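Multicopper oxidase (Pseudomonas thermotolerans, PDB 6VOW) probably couples the one-electron oxidation of phenolic substrates, as laccases do, to the four-electron reduction of dioxygen to water at its copper centres. Local coordinates at residues F163-L169 with V218-F224; L270-V274 with P302-P306; S326-E330 with L380-A384. All coordinates share one frame; numbering follows the deposited sequence.

Contact 1: residues F163-L169 with V218-F224; sequences FRHELSL and VVRLRLF
Strands 165-169 and 218-224 run parallel, 4.5 Å apart at closest approach and 23° from exact alignment, laced by a ladder in which Leu167 and Leu169 each give an N-H to, and take one from, the partner strand. Arg220 N reaches His165 O at 3.0 Å from above the carbonyl plane. On one face the side chains are charged. Glu166 has CG between its backbone N and carbonyl carbon (chi1 67°), which brings its carboxylate over to the extended Arg222: Glu166 OE1 takes Arg222 NH2 at 2.6 Å on its syn side, well out of the carboxylate plane, and OE2 takes a weak bond from NE. The two planes stand 51° apart, so the salt bridge is twisted. OE2 also pairs with Arg72. Arg222 NH2 lies over one face of the Arg220 guanidinium, and Arg220 is itself salt-bridged to Glu157 and Asp269. Upstream, Phe163 lays a ring face on Arg220 CB, a CH-pi contact 3.8 Å from the centroid, while its CE1 meets Val218 CG1. At the other end Ser168 CB stands at the ring edge of Phe224, and Ser168 OG bonds Glu70 OE2. The opposite face is apolar: Leu167 and Leu221 lie side by side, Leu167 CB to Leu221 CD2 at 3.8 Å, as do Leu169 and Leu223, and strand 210-214 packs over this leucine face. Parallel pairing of an early and a later strand, with a second sheet packed on the apolar side, is typical of the cupredoxin-like beta-sandwich, here the middle one of the chain.

Contact 2: residues L270-V274 with P302-P306; sequences LAVRV and PGDWP
Gly303 O receives two N-H groups of one guanidinium, Arg273 NH1 at 2.7 Å and, weakly, NH2 at 3.0 Å. The NH1 bond lies in the carbonyl plane but is bent, with 140° at the hydrogen. This grip ties the end of strand 267-273, in the middle cupredoxin-like beta-sandwich, to the loop that leads from that sandwich toward the last one. Arg273 starts out extended (CG anti to the backbone N, chi1 176°) and then bends at the next two torsions, which turns its guanidinium back to the carbonyl of the loop. NH1 has a further acceptor in Gly216 O, just before strand 218-225. The same guanidinium passes the indole of Trp305 with the two planes nearly perpendicular, 86° apart; NH2 sits above the rim of one ring face, but Arg273 CZ is 5.2 Å from the centroid of the five-membered ring, at most a weak cation-pi attraction. Arg242 makes another cation-pi contact with this indole. Two residues earlier on the strand, the six-membered ring of Trp305 reaches the backbone and methyl of Ala271. Trp305 CZ3 is the meeting point: it lies 3.8 Å from Ala271 CB, and Ala271 O lies at the ring edge, 3.5 Å from CZ3.

Contact 3: residues S326-E330 with L380-A384; sequences SFRFE and LRNLA
Arg328 and Arg381 lie side by side and point the same way from neighbouring parallel strands of the last cupredoxin-like sandwich, where 323-329 is an edge strand of its sheet. Both chains bend at chi3, and the guanidinium planes end 52° apart. Arg381 NH1 comes against the aliphatic part of its neighbour, 3.2 Å from Arg328 CD, with the like charges near each other (Arg328 NE to Arg381 NH1 4.6 Å). Arg381 CD also runs past Ser326 OG, and Leu383 CD1 rests against Arg328 CB. With Arg381 replaced by an alanine, the Arg328 methylenes and Ser326 would probably lose their neighbour, and the Arg328 side chain is likely to turn more freely. The opposite face is buried. There Phe329 has CG anti to its carbonyl carbon (chi1 -45°), which swings the ring across toward the neighbouring strand: Phe329 CE2 meets Leu380 CD2 at 4.1 Å, the two side chains at a slant, and Arg381 O lies at the ring edge, 3.3 Å from Phe329 CD2. Ile390 and Leu417 of the facing sheet pack against the same ring. Asn382 ND2 donates to Gly418 O and Tyr386 O, and the side chain touches His388, a copper ligand, so this end of the strand adjoins the mononuclear copper site formed by His388, Cys439 and His444. The backbones are joined at Arg381, whose N bonds Phe327 O and whose O accepts Phe329 N, and the ladder closes where Leu383 N reaches Phe329 O at 2.6 Å.

Overall arrangement
Along the chain the contacts follow one another, each closing before the next opens. Contacts 1 and 2 are neighbours, their centres 10 Å apart: strands 218-225 and 267-273 are antiparallel partners in one sheet, and Leu221 N meets Leu270 O at 2.7 Å. Phe163 also packs on Pro306, so the loop of contact 2 borders the start of contact 1. Contact 3 belongs to a different sheet, its centre about 35 Å from that of contact 1 and 39 Å from that of contact 2. Contacts 1 and 2 thus join strands and a loop of the middle sandwich, whereas contact 3 lies in the last, beside the mononuclear copper site, the side chain of Asn382 about 7 Å from a copper ion.

Contact 1: residues F163-L169 with V218-F224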
loop_
_atom_site.group_PDB
_atom_site.type_symbol
_atom_site.label_atom_id
_atom_site.label_comp_id
_atom_site.label_asym_id
_atom_site.label_seq_id
_atom_site.Cartn_x
_atom_site.Cartn_y
_atom_site.Cartn_z
ATOM N N PHE A 163 9.883 11.442 -16.635
ATOM C CA PHE A 163 10.187 12.194 -15.404
ATOM C C PHE A 163 11.651 12.378 -15.186
ATOM O O PHE A 163 12.402 11.432 -15.160
ATOM C CB PHE A 163 9.545 11.577 -14.178
ATOM C CG PHE A 163 8.065 11.747 -14.122
ATOM C CD1 PHE A 163 7.501 12.919 -13.694
ATOM C CD2 PHE A 163 7.214 10.694 -14.487
ATOM C CE1 PHE A 163 6.140 13.079 -13.642
ATOM C CE2 PHE A 163 5.866 10.876 -14.395
ATOM C CZ PHE A 163 5.342 12.071 -13.918
ATOM N N ARG A 164 12.022 13.622 -14.934
ATOM C CA ARG A 164 13.413 13.986 -14.652
ATOM C C ARG A 164 13.766 13.808 -13.176
ATOM O O ARG A 164 14.920 13.721 -12.827
ATOM C CB ARG A 164 13.715 15.448 -15.093
ATOM C CG ARG A 164 13.129 15.807 -16.432
ATOM C CD ARG A 164 14.061 16.629 -17.309
ATOM N NE ARG A 164 14.094 16.061 -18.664
ATOM C CZ ARG A 164 14.936 15.111 -19.110
ATOM N NH1 ARG A 164 15.902 14.598 -18.326
ATOM N NH2 ARG A 164 14.812 14.672 -20.370
ATOM N N HIS A 165 12.789 13.831 -12.303
ATOM C CA HIS A 165 13.011 13.885 -10.866
ATOM C C HIS A 165 11.878 13.115 -10.258
ATOM O O HIS A 165 10.776 13.060 -10.798
ATOM C CB HIS A 165 12.959 15.310 -10.320
ATOM C CG HIS A 165 13.972 16.178 -10.947
ATOM N ND1 HIS A 165 15.277 16.255 -10.498
ATOM C CD2 HIS A 165 13.920 16.860 -12.110
ATOM C CE1 HIS A 165 15.951 17.062 -11.300
ATOM N NE2 HIS A 165 15.156 17.429 -12.296
ATOM N N GLU A 166 12.199 12.512 -9.143
ATOM C CA GLU A 166 11.219 11.773 -8.362
ATOM C C GLU A 166 11.613 11.861 -6.958
ATOM O O GLU A 166 12.752 12.122 -6.669
ATOM C CB GLU A 166 11.096 10.302 -8.819
ATOM C CG GLU A 166 12.298 9.411 -8.590
ATOM C CD GLU A 166 11.926 7.943 -8.588
ATOM O OE1 GLU A 166 11.632 7.379 -9.674
ATOM O OE2 GLU A 166 11.885 7.402 -7.467
ATOM N N LEU A 167 10.653 11.628 -6.092
ATOM C CA LEU A 167 10.861 11.672 -4.675
ATOM C C LEU A 167 9.887 10.683 -4.066
ATOM O O LEU A 167 8.707 10.716 -4.388
ATOM C CB LEU A 167 10.478 13.052 -4.190
ATOM C CG LEU A 167 10.791 13.353 -2.756
ATOM C CD1 LEU A 167 12.302 13.285 -2.503
ATOM C CD2 LEU A 167 10.265 14.738 -2.478
ATOM N N SER A 168 10.393 9.829 -3.205
ATOM C CA SER A 168 9.588 8.884 -2.483
ATOM C C SER A 168 9.172 9.436 -1.119
ATOM O O SER A 168 10.021 9.909 -0.351
ATOM C CB SER A 168 10.355 7.593 -2.247
ATOM O OG SER A 168 10.597 6.942 -3.476
ATOM N N LEU A 169 7.864 9.361 -0.824
ATOM C CA LEU A 169 7.225 9.861 0.464
ATOM C C LEU A 169 6.467 8.751 1.103
ATOM O O LEU A 169 5.454 8.345 0.569
ATOM C CB LEU A 169 6.244 11.026 0.222
ATOM C CG LEU A 169 6.944 12.367 0.383
ATOM C CD1 LEU A 169 8.263 12.429 -0.345
ATOM C CD2 LEU A 169 6.050 13.444 -0.133
ATOM N N VAL A 218 9.134 19.388 -13.303
ATOM C CA VAL A 218 8.044 18.473 -12.897
ATOM C C VAL A 218 8.607 17.254 -12.131
ATOM O O VAL A 218 9.491 16.568 -12.575
ATOM C CB VAL A 218 7.166 18.038 -14.095
ATOM C CG1 VAL A 218 6.210 16.922 -13.751
ATOM C CG2 VAL A 218 6.335 19.208 -14.600
ATOM N N VAL A 219 8.081 17.006 -10.931
ATOM C CA VAL A 219 8.641 16.023 -10.066
ATOM C C VAL A 219 7.598 15.008 -9.823
ATOM O O VAL A 219 6.518 15.347 -9.574
ATOM C CB VAL A 219 9.073 16.576 -8.717
ATOM C CG1 VAL A 219 9.524 15.411 -7.847
ATOM C CG2 VAL A 219 10.187 17.626 -8.894
ATOM N N ARG A 220 7.957 13.752 -9.915
ATOM C CA ARG A 220 7.068 12.640 -9.599
ATOM C C ARG A 220 7.238 12.308 -8.135
ATOM O O ARG A 220 8.304 11.818 -7.715
ATOM C CB ARG A 220 7.540 11.473 -10.377
ATOM C CG ARG A 220 6.816 10.215 -10.069
ATOM C CD ARG A 220 7.491 9.142 -10.853
ATOM N NE ARG A 220 6.635 7.990 -11.006
ATOM C CZ ARG A 220 6.861 7.058 -11.910
ATOM N NH1 ARG A 220 7.890 7.208 -12.759
ATOM N NH2 ARG A 220 6.047 5.997 -12.003
ATOM N N LEU A 221 6.208 12.600 -7.362
ATOM C CA LEU A 221 6.198 12.312 -5.931
ATOM C C LEU A 221 5.524 11.000 -5.797
ATOM O O LEU A 221 4.352 10.820 -6.186
ATOM C CB LEU A 221 5.364 13.356 -5.149
ATOM C CG LEU A 221 5.763 14.802 -5.209
ATOM C CD1 LEU A 221 4.841 15.601 -4.301
ATOM C CD2 LEU A 221 7.183 14.884 -4.755
ATOM N N ARG A 222 6.270 10.068 -5.302
ATOM C CA ARG A 222 5.741 8.712 -5.111
ATOM C C ARG A 222 5.246 8.703 -3.676
ATOM O O ARG A 222 6.044 8.870 -2.772
ATOM C CB ARG A 222 6.881 7.677 -5.276
ATOM C CG ARG A 222 7.501 7.694 -6.653
ATOM C CD ARG A 222 8.692 6.764 -6.684
ATOM N NE ARG A 222 9.345 6.640 -8.017
ATOM C CZ ARG A 222 8.903 5.903 -9.028
ATOM N NH1 ARG A 222 7.797 5.281 -8.981
ATOM N NH2 ARG A 222 9.596 5.830 -10.177
ATOM N N LEU A 223 3.939 8.524 -3.485
ATOM C CA LEU A 223 3.319 8.677 -2.136
ATOM C C LEU A 223 2.856 7.332 -1.729
ATOM O O LEU A 223 2.030 6.711 -2.426
ATOM C CB LEU A 223 2.148 9.604 -2.233
ATOM C CG LEU A 223 2.679 11.049 -2.276
ATOM C CD1 LEU A 223 1.763 11.961 -3.069
ATOM C CD2 LEU A 223 2.758 11.544 -0.862
ATOM N N PHE A 224 3.425 6.861 -0.636
ATOM C CA PHE A 224 3.110 5.559 -0.079
ATOM C C PHE A 224 2.472 5.730 1.296
ATOM O O PHE A 224 3.033 6.375 2.193
ATOM C CB PHE A 224 4.369 4.703 0.118
ATOM C CG PHE A 224 5.249 4.575 -1.080
ATOM C CD1 PHE A 224 6.146 5.552 -1.398
ATOM C CD2 PHE A 224 5.207 3.444 -1.857
ATOM C CE1 PHE A 224 7.006 5.360 -2.479
ATOM C CE2 PHE A 224 5.991 3.292 -2.976
ATOM C CZ PHE A 224 6.949 4.235 -3.245
HETATM O O HOH W 1 10.225 15.735 -14.998
HETATM O O HOH W 2 10.373 8.639 -12.642
#

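Contact 2: residues L270-V274 with P302-P306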
loop_
_atom_site.group_PDB
_atom_site.type_symbol
_atom_site.label_atom_id
_atom_site.label_comp_id
_atom_site.label_asym_id
_atom_site.label_seq_id
_atom_site.Cartn_x
_atom_site.Cartn_y
_atom_site.Cartn_z
ATOM N N LEU A 270 2.231 11.465 -7.944
ATOM C CA LEU A 270 1.667 12.744 -7.921
ATOM C C LEU A 270 2.737 13.569 -8.601
ATOM O O LEU A 270 3.827 13.736 -8.029
ATOM C CB LEU A 270 1.384 13.162 -6.452
ATOM C CG LEU A 270 0.818 14.583 -6.337
ATOM C CD1 LEU A 270 -0.320 14.828 -7.302
ATOM C CD2 LEU A 270 0.377 14.963 -4.966
ATOM N N ALA A 271 2.499 13.974 -9.841
ATOM C CA ALA A 271 3.458 14.897 -10.503
ATOM C C ALA A 271 3.144 16.310 -10.181
ATOM O O ALA A 271 1.984 16.762 -10.404
ATOM C CB ALA A 271 3.431 14.756 -11.974
ATOM N N VAL A 272 4.173 17.029 -9.721
ATOM C CA VAL A 272 4.000 18.359 -9.197
ATOM C C VAL A 272 4.892 19.323 -10.015
ATOM O O VAL A 272 6.092 19.078 -10.183
ATOM C CB VAL A 272 4.431 18.398 -7.714
ATOM C CG1 VAL A 272 4.445 19.817 -7.148
ATOM C CG2 VAL A 272 3.442 17.591 -6.894
ATOM N N ARG A 273 4.317 20.414 -10.490
ATOM C CA ARG A 273 5.146 21.500 -10.994
ATOM C C ARG A 273 5.622 22.252 -9.819
ATOM O O ARG A 273 4.830 22.841 -9.068
ATOM C CB ARG A 273 4.409 22.436 -11.889
ATOM C CG ARG A 273 5.295 23.670 -12.350
ATOM C CD ARG A 273 6.352 23.220 -13.291
ATOM N NE ARG A 273 5.722 22.711 -14.497
ATOM C CZ ARG A 273 6.363 22.377 -15.620
ATOM N NH1 ARG A 273 7.716 22.489 -15.784
ATOM N NH2 ARG A 273 5.621 21.913 -16.609
ATOM N N VAL A 274 6.936 22.226 -9.653
ATOM C CA VAL A 274 7.567 22.889 -8.560
ATOM C C VAL A 274 7.586 24.370 -8.924
ATOM O O VAL A 274 8.060 24.759 -10.002
ATOM C CB VAL A 274 8.984 22.363 -8.340
ATOM C CG1 VAL A 274 9.659 23.087 -7.205
ATOM C CG2 VAL A 274 8.984 20.880 -8.049
ATOM N N PRO A 302 12.797 24.261 -17.314
ATOM C CA PRO A 302 11.481 23.701 -17.036
ATOM C C PRO A 302 11.002 22.669 -18.099
ATOM O O PRO A 302 10.929 22.977 -19.273
ATOM C CB PRO A 302 10.562 24.936 -17.066
ATOM C CG PRO A 302 11.433 26.132 -16.877
ATOM C CD PRO A 302 12.803 25.747 -17.329
ATOM N N GLY A 303 10.665 21.456 -17.685
ATOM C CA GLY A 303 10.365 20.419 -18.643
ATOM C C GLY A 303 8.883 20.311 -18.718
ATOM O O GLY A 303 8.174 20.816 -17.822
ATOM N N ASP A 304 8.377 19.616 -19.734
ATOM C CA ASP A 304 6.923 19.556 -19.901
ATOM C C ASP A 304 6.405 18.413 -19.030
ATOM O O ASP A 304 7.164 17.556 -18.516
ATOM C CB ASP A 304 6.508 19.379 -21.392
ATOM C CG ASP A 304 5.441 20.430 -21.877
ATOM O OD1 ASP A 304 4.403 20.701 -21.197
ATOM O OD2 ASP A 304 5.659 20.979 -22.976
ATOM N N TRP A 305 5.093 18.428 -18.849
ATOM C CA TRP A 305 4.351 17.321 -18.243
ATOM C C TRP A 305 4.731 16.064 -18.995
ATOM O O TRP A 305 4.763 16.121 -20.200
ATOM C CB TRP A 305 2.816 17.582 -18.336
ATOM C CG TRP A 305 2.419 18.687 -17.444
ATOM C CD1 TRP A 305 2.177 19.931 -17.813
ATOM C CD2 TRP A 305 2.334 18.636 -16.010
ATOM N NE1 TRP A 305 1.920 20.686 -16.719
ATOM C CE2 TRP A 305 2.005 19.908 -15.587
ATOM C CE3 TRP A 305 2.506 17.617 -15.054
ATOM C CZ2 TRP A 305 1.816 20.232 -14.213
ATOM C CZ3 TRP A 305 2.335 17.917 -13.676
ATOM C CH2 TRP A 305 1.981 19.224 -13.269
ATOM N N PRO A 306 5.103 14.969 -18.290
ATOM C CA PRO A 306 5.256 13.686 -19.028
ATOM C C PRO A 306 4.014 13.168 -19.757
ATOM O O PRO A 306 2.902 13.424 -19.391
ATOM C CB PRO A 306 5.705 12.721 -17.925
ATOM C CG PRO A 306 6.585 13.597 -17.068
ATOM C CD PRO A 306 5.818 14.923 -16.977
#

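Contact 3: residues S326-E330 with L380-A384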
loop_
_atom_site.group_PDB
_atom_site.type_symbol
_atom_site.label_atom_id
_atom_site.label_comp_id
_atom_site.label_asym_id
_atom_site.label_seq_id
_atom_site.Cartn_x
_atom_site.Cartn_y
_atom_site.Cartn_z
ATOM N N SER A 326 -20.856 -11.275 -4.785
ATOM C CA SER A 326 -21.162 -10.203 -3.913
ATOM C C SER A 326 -20.549 -10.501 -2.599
ATOM O O SER A 326 -20.570 -11.649 -2.122
ATOM C CB SER A 326 -22.638 -10.009 -3.782
ATOM O OG SER A 326 -22.788 -8.618 -3.549
ATOM N N PHE A 327 -19.973 -9.463 -2.027
ATOM C CA PHE A 327 -19.286 -9.563 -0.765
ATOM C C PHE A 327 -19.880 -8.503 0.168
ATOM O O PHE A 327 -20.022 -7.313 -0.227
ATOM C CB PHE A 327 -17.773 -9.382 -0.988
ATOM C CG PHE A 327 -17.125 -10.519 -1.749
ATOM C CD1 PHE A 327 -16.808 -10.392 -3.092
ATOM C CD2 PHE A 327 -16.831 -11.708 -1.116
ATOM C CE1 PHE A 327 -16.198 -11.442 -3.781
ATOM C CE2 PHE A 327 -16.260 -12.763 -1.794
ATOM C CZ PHE A 327 -15.931 -12.642 -3.117
ATOM N N ARG A 328 -20.259 -8.938 1.378
ATOM C CA ARG A 328 -20.806 -8.034 2.423
ATOM C C ARG A 328 -19.835 -7.783 3.578
ATOM O O ARG A 328 -19.443 -8.711 4.260
ATOM C CB ARG A 328 -22.125 -8.591 2.983
ATOM C CG ARG A 328 -23.241 -8.757 1.941
ATOM C CD ARG A 328 -24.464 -9.424 2.541
ATOM N NE ARG A 328 -24.136 -10.634 3.316
ATOM C CZ ARG A 328 -23.776 -11.817 2.799
ATOM N NH1 ARG A 328 -23.681 -12.026 1.482
ATOM N NH2 ARG A 328 -23.519 -12.820 3.624
ATOM N N PHE A 329 -19.494 -6.510 3.814
ATOM C CA PHE A 329 -18.598 -6.101 4.921
ATOM C C PHE A 329 -19.481 -5.269 5.904
ATOM O O PHE A 329 -20.003 -4.267 5.459
ATOM C CB PHE A 329 -17.365 -5.197 4.396
ATOM C CG PHE A 329 -16.658 -5.708 3.137
ATOM C CD1 PHE A 329 -15.422 -6.373 3.223
ATOM C CD2 PHE A 329 -17.193 -5.502 1.856
ATOM C CE1 PHE A 329 -14.768 -6.883 2.085
ATOM C CE2 PHE A 329 -16.543 -6.002 0.703
ATOM C CZ PHE A 329 -15.323 -6.682 0.824
ATOM N N GLU A 330 -19.757 -5.562 7.189
ATOM C CA GLU A 330 -19.695 -6.803 7.913
ATOM C C GLU A 330 -21.132 -7.266 7.945
ATOM O O GLU A 330 -22.005 -6.615 7.343
ATOM C CB GLU A 330 -19.128 -6.580 9.353
ATOM C CG GLU A 330 -20.001 -5.784 10.385
ATOM C CD GLU A 330 -20.422 -6.507 11.767
ATOM O OE1 GLU A 330 -21.641 -6.505 12.019
ATOM O OE2 GLU A 330 -19.630 -7.018 12.647
ATOM N N LEU A 380 -18.722 -4.921 -4.083
ATOM C CA LEU A 380 -18.190 -4.691 -2.743
ATOM C C LEU A 380 -19.203 -3.839 -2.010
ATOM O O LEU A 380 -19.366 -2.713 -2.391
ATOM C CB LEU A 380 -16.857 -3.937 -2.852
ATOM C CG LEU A 380 -15.782 -4.587 -3.717
ATOM C CD1 LEU A 380 -14.531 -3.776 -3.605
ATOM C CD2 LEU A 380 -15.469 -5.954 -3.209
ATOM N N ARG A 381 -19.916 -4.406 -1.017
ATOM C CA ARG A 381 -20.987 -3.721 -0.225
ATOM C C ARG A 381 -20.483 -3.430 1.209
ATOM O O ARG A 381 -20.268 -4.348 1.993
ATOM C CB ARG A 381 -22.294 -4.575 -0.111
ATOM C CG ARG A 381 -22.828 -5.058 -1.455
ATOM C CD ARG A 381 -23.858 -6.160 -1.291
ATOM N NE ARG A 381 -25.010 -5.635 -0.570
ATOM C CZ ARG A 381 -25.858 -6.356 0.135
ATOM N NH1 ARG A 381 -25.740 -7.682 0.224
ATOM N NH2 ARG A 381 -26.846 -5.739 0.760
ATOM N N ASN A 382 -20.287 -2.161 1.554
ATOM C CA ASN A 382 -19.918 -1.788 2.943
ATOM C C ASN A 382 -21.258 -1.562 3.628
ATOM O O ASN A 382 -21.954 -0.547 3.378
ATOM C CB ASN A 382 -19.076 -0.529 2.927
ATOM C CG ASN A 382 -18.392 -0.194 4.268
ATOM O OD1 ASN A 382 -18.552 -0.865 5.270
ATOM N ND2 ASN A 382 -17.615 0.894 4.267
ATOM N N LEU A 383 -21.642 -2.527 4.466
ATOM C CA LEU A 383 -22.832 -2.409 5.303
ATOM C C LEU A 383 -22.482 -1.795 6.658
ATOM O O LEU A 383 -22.847 -2.334 7.713
ATOM C CB LEU A 383 -23.487 -3.769 5.484
ATOM C CG LEU A 383 -23.707 -4.597 4.216
ATOM C CD1 LEU A 383 -24.423 -5.886 4.612
ATOM C CD2 LEU A 383 -24.475 -3.838 3.148
ATOM N N ALA A 384 -21.785 -0.656 6.626
ATOM C CA ALA A 384 -21.446 0.086 7.842
ATOM C C ALA A 384 -21.116 1.552 7.564
ATOM O O ALA A 384 -21.008 2.000 6.403
ATOM C CB ALA A 384 -20.323 -0.579 8.614
#